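Local coordinates for Lmo0740 protein (Listeria monocytogenes, PDB 4RFA), which probably acts as a Crp-family transcription regulator, pairing a cyclic nucleotide-binding-type domain with a DNA-binding domain in a homodimer, at the interface of chains A and B. Numbering follows the deposited sequence. Chains: chain A/B, Lmo0740 protein.

The interface of chains A and B. Residues chain A 142-143, 145-146, 153, 191; chain B 142-143, 145-146, 191.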
ATOM      1  N   LEU A 142      -0.504  -0.173  -8.402  1.00 45.15           N
ATOM      2  CA  LEU A 142      -0.086  -1.540  -8.603  1.00 43.27           C
ATOM      3  C   LEU A 142      -1.185  -2.521  -8.460  1.00 39.60           C
ATOM      4  O   LEU A 142      -1.222  -3.531  -9.223  1.00 39.30           O
ATOM      5  CB  LEU A 142       1.050  -1.936  -7.669  1.00 44.41           C
ATOM      6  CG  LEU A 142       2.317  -1.246  -8.140  1.00 50.17           C
ATOM      7  CD1 LEU A 142       3.326  -1.292  -7.025  1.00 55.47           C
ATOM      8  CD2 LEU A 142       2.869  -1.935  -9.350  1.00 54.26           C
ATOM      9  N   LEU A 143      -2.057  -2.296  -7.488  1.00 38.12           N
ATOM     10  CA  LEU A 143      -3.221  -3.192  -7.339  1.00 39.71           C
ATOM     11  C   LEU A 143      -4.048  -3.267  -8.643  1.00 35.69           C
ATOM     12  O   LEU A 143      -4.698  -4.276  -8.940  1.00 38.46           O
ATOM     13  CB  LEU A 143      -4.100  -2.772  -6.168  1.00 40.70           C
ATOM     14  CG  LEU A 143      -3.498  -2.919  -4.748  1.00 42.95           C
ATOM     15  CD1 LEU A 143      -4.456  -2.323  -3.729  1.00 46.42           C
ATOM     16  CD2 LEU A 143      -3.263  -4.367  -4.391  1.00 42.81           C
HETATM   17  N   MSE A 145      -3.071  -3.918 -11.364  1.00 38.88           N
HETATM   18  CA  MSE A 145      -2.465  -4.925 -12.223  1.00 41.61           C
HETATM   19  C   MSE A 145      -3.078  -6.284 -12.016  1.00 38.15           C
HETATM   20  O   MSE A 145      -2.869  -7.191 -12.851  1.00 37.16           O
HETATM   21  CB  MSE A 145      -0.970  -5.000 -11.928  1.00 42.03           C
HETATM   22  CG  MSE A 145      -0.190  -4.031 -12.809  1.00 51.44           C
HETATM   23 SE   MSE A 145       1.730  -4.460 -12.716  1.00 64.36          SE
HETATM   24  CE  MSE A 145       2.387  -3.041 -13.914  1.00 61.24           C
ATOM     25  N   ILE A 146      -3.822  -6.451 -10.928  1.00 39.07           N
ATOM     26  CA  ILE A 146      -4.463  -7.752 -10.581  1.00 39.72           C
ATOM     27  C   ILE A 146      -5.442  -8.148 -11.666  1.00 42.64           C
ATOM     28  O   ILE A 146      -6.118  -7.306 -12.209  1.00 44.40           O
ATOM     29  CB  ILE A 146      -5.148  -7.672  -9.204  1.00 37.43           C
ATOM     30  CG1 ILE A 146      -4.121  -7.483  -8.117  1.00 38.38           C
ATOM     31  CG2 ILE A 146      -5.949  -8.941  -8.898  1.00 37.79           C
ATOM     32  CD1 ILE A 146      -4.695  -7.213  -6.744  1.00 42.06           C
ATOM     33  N   ARG A 153      -0.366  -5.550 -18.356  1.00 38.57           N
ATOM     34  CA  ARG A 153       0.558  -5.191 -17.291  1.00 39.21           C
ATOM     35  C   ARG A 153       1.750  -4.360 -17.752  1.00 40.76           C
ATOM     36  O   ARG A 153       2.191  -3.455 -17.053  1.00 37.76           O
ATOM     37  CB  ARG A 153       1.067  -6.445 -16.607  1.00 40.43           C
ATOM     38  CG  ARG A 153      -0.028  -7.146 -15.835  1.00 41.94           C
ATOM     39  CD  ARG A 153       0.451  -8.065 -14.748  1.00 39.80           C
ATOM     40  NE  ARG A 153       1.347  -9.143 -15.177  1.00 40.77           N
ATOM     41  CZ  ARG A 153       0.975 -10.359 -15.569  1.00 43.79           C
ATOM     42  NH1 ARG A 153      -0.320 -10.697 -15.690  1.00 45.75           N
ATOM     43  NH2 ARG A 153       1.916 -11.256 -15.841  1.00 45.45           N
ATOM     44  N   ARG A 191       5.968  -9.267 -13.628  0.50 44.01           N
ATOM     45  CA  ARG A 191       5.666 -10.591 -13.146  0.50 44.24           C
ATOM     46  C   ARG A 191       5.313 -11.501 -14.366  0.50 46.52           C
ATOM     47  O   ARG A 191       4.209 -12.049 -14.502  0.50 46.99           O
ATOM     48  CB  ARG A 191       4.609 -10.451 -12.019  0.50 46.11           C
ATOM     49  CG  ARG A 191       4.932  -9.313 -10.986  0.50 46.47           C
ATOM     50  CD  ARG A 191       3.975  -9.360  -9.788  0.50 49.93           C
ATOM     51  NE  ARG A 191       3.874  -8.292  -8.737  0.50 47.89           N
ATOM     52  CZ  ARG A 191       4.256  -7.006  -8.744  0.50 42.21           C
ATOM     53  NH1 ARG A 191       4.840  -6.429  -9.778  0.50 33.25           N
ATOM     54  NH2 ARG A 191       3.972  -6.259  -7.636  0.50 39.38           N
TER
ATOM     55  N   LEU B 142      -1.962  -8.135  -0.923  1.00 45.15           N
ATOM     56  CA  LEU B 142      -2.752  -8.018  -2.127  1.00 43.27           C
ATOM     57  C   LEU B 142      -1.943  -8.014  -3.366  1.00 39.60           C
ATOM     58  O   LEU B 142      -2.380  -8.603  -4.398  1.00 39.30           O
ATOM     59  CB  LEU B 142      -3.637  -6.780  -2.114  1.00 44.41           C
ATOM     60  CG  LEU B 142      -4.769  -7.012  -1.130  1.00 50.17           C
ATOM     61  CD1 LEU B 142      -5.397  -5.683  -0.806  1.00 55.47           C
ATOM     62  CD2 LEU B 142      -5.797  -7.927  -1.720  1.00 54.26           C
ATOM     63  N   LEU B 143      -0.804  -7.339  -3.327  1.00 38.12           N
ATOM     64  CA  LEU B 143       0.089  -7.358  -4.504  1.00 39.71           C
ATOM     65  C   LEU B 143       0.465  -8.802  -4.906  1.00 35.69           C
ATOM     66  O   LEU B 143       0.727  -9.102  -6.076  1.00 38.46           O
ATOM     67  CB  LEU B 143       1.341  -6.523  -4.265  1.00 40.70           C
ATOM     68  CG  LEU B 143       1.149  -4.991  -4.132  1.00 42.95           C
ATOM     69  CD1 LEU B 143       2.476  -4.347  -3.758  1.00 46.42           C
ATOM     70  CD2 LEU B 143       0.668  -4.376  -5.423  1.00 42.81           C
HETATM   71  N   MSE B 145      -1.375 -11.060  -5.449  1.00 38.88           N
HETATM   72  CA  MSE B 145      -2.435 -11.579  -6.303  1.00 41.61           C
HETATM   73  C   MSE B 145      -2.153 -11.334  -7.761  1.00 38.15           C
HETATM   74  O   MSE B 145      -2.812 -11.946  -8.631  1.00 37.16           O
HETATM   75  CB  MSE B 145      -3.753 -10.908  -5.929  1.00 42.03           C
HETATM   76  CG  MSE B 145      -4.479 -11.696  -4.846  1.00 51.44           C
HETATM   77 SE   MSE B 145      -6.337 -11.058  -4.704  1.00 64.36          SE
HETATM   78  CE  MSE B 145      -6.926 -12.248  -3.249  1.00 61.24           C
ATOM     79  N   ILE B 146      -1.198 -10.458  -8.052  1.00 39.07           N
ATOM     80  CA  ILE B 146      -0.836 -10.095  -9.452  1.00 39.72           C
ATOM     81  C   ILE B 146      -0.338 -11.321 -10.189  1.00 42.64           C
ATOM     82  O   ILE B 146       0.346 -12.136  -9.615  1.00 44.40           O
ATOM     83  CB  ILE B 146       0.209  -8.964  -9.470  1.00 37.43           C
ATOM     84  CG1 ILE B 146      -0.385  -7.693  -8.918  1.00 38.38           C
ATOM     85  CG2 ILE B 146       0.716  -8.686 -10.888  1.00 37.79           C
ATOM     86  CD1 ILE B 146       0.605  -6.566  -8.723  1.00 42.06           C
ATOM     87  N   ARG B 191     -11.732 -10.146  -8.163  0.50 44.01           N
ATOM     88  CA  ARG B 191     -11.650  -9.565  -9.479  0.50 44.24           C
ATOM     89  C   ARG B 191     -11.900 -10.686 -10.539  0.50 46.52           C
ATOM     90  O   ARG B 191     -11.056 -11.014 -11.386  0.50 46.99           O
ATOM     91  CB  ARG B 191     -10.318  -8.776  -9.563  0.50 46.11           C
ATOM     92  CG  ARG B 191     -10.035  -7.876  -8.308  0.50 46.47           C
ATOM     93  CD  ARG B 191      -8.822  -6.965  -8.537  0.50 49.93           C
ATOM     94  NE  ARG B 191      -8.160  -6.144  -7.467  0.50 47.89           N
ATOM     95  CZ  ARG B 191      -8.190  -6.244  -6.130  0.50 42.21           C
ATOM     96  NH1 ARG B 191      -8.878  -7.171  -5.489  0.50 33.25           N
ATOM     97  NH2 ARG B 191      -7.424  -5.368  -5.415  0.50 39.38           N
TER
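A:Ile146 and B:Ile146 meet across the two-fold axis, their chains crossing at about a right angle with the CG1 methylenes 3.8 Å apart. In each, CG1 stands beside the backbone N (chi1 -66°), which sends it towards the partner isoleucine and sets CG2, anti to that N, against the partner's arginine. The tip of the long arm, A:Ile146 CD1, lies 3.9 Å from the CB of B:Met145, modelled as selenomethionine.

A beta-branched residue suits the place because its fork straddles B:Arg191. A:Ile146 CG2 touches the CD methylene of B:Arg191 at 3.5 Å, while A:Ile146 CD1 rests over one face of the guanidinium, towards its rim. An arginine extended from CG to NE can thus lend both its aliphatic stem and its flat head to apolar packing.

Where the two helix ends meet, leucine's branched apolar chain fits one methyl against the partner: A:Leu143 CD2 presses on B:Leu142 CB at 3.3 Å, a tight fit repeated by the twin pair.

In this patch no polar atoms bond across the chains. Within chain A, A:Arg153 NH2 donates to the backbone O of A:Arg191 (2.8 Å) in a strongly bent bond, the acceptor tilted from the guanidinium plane; it may steady the A:Arg191 loop.

A:Leu142 and A:Leu143 end helix 126-143, the long dimer helix typical of Crp proteins; A:Met145 and A:Ile146 lie in the hinge before helix 150-165, and A:Arg191 sits between helices 183-189 and 194-206, probably the helix-turn-helix.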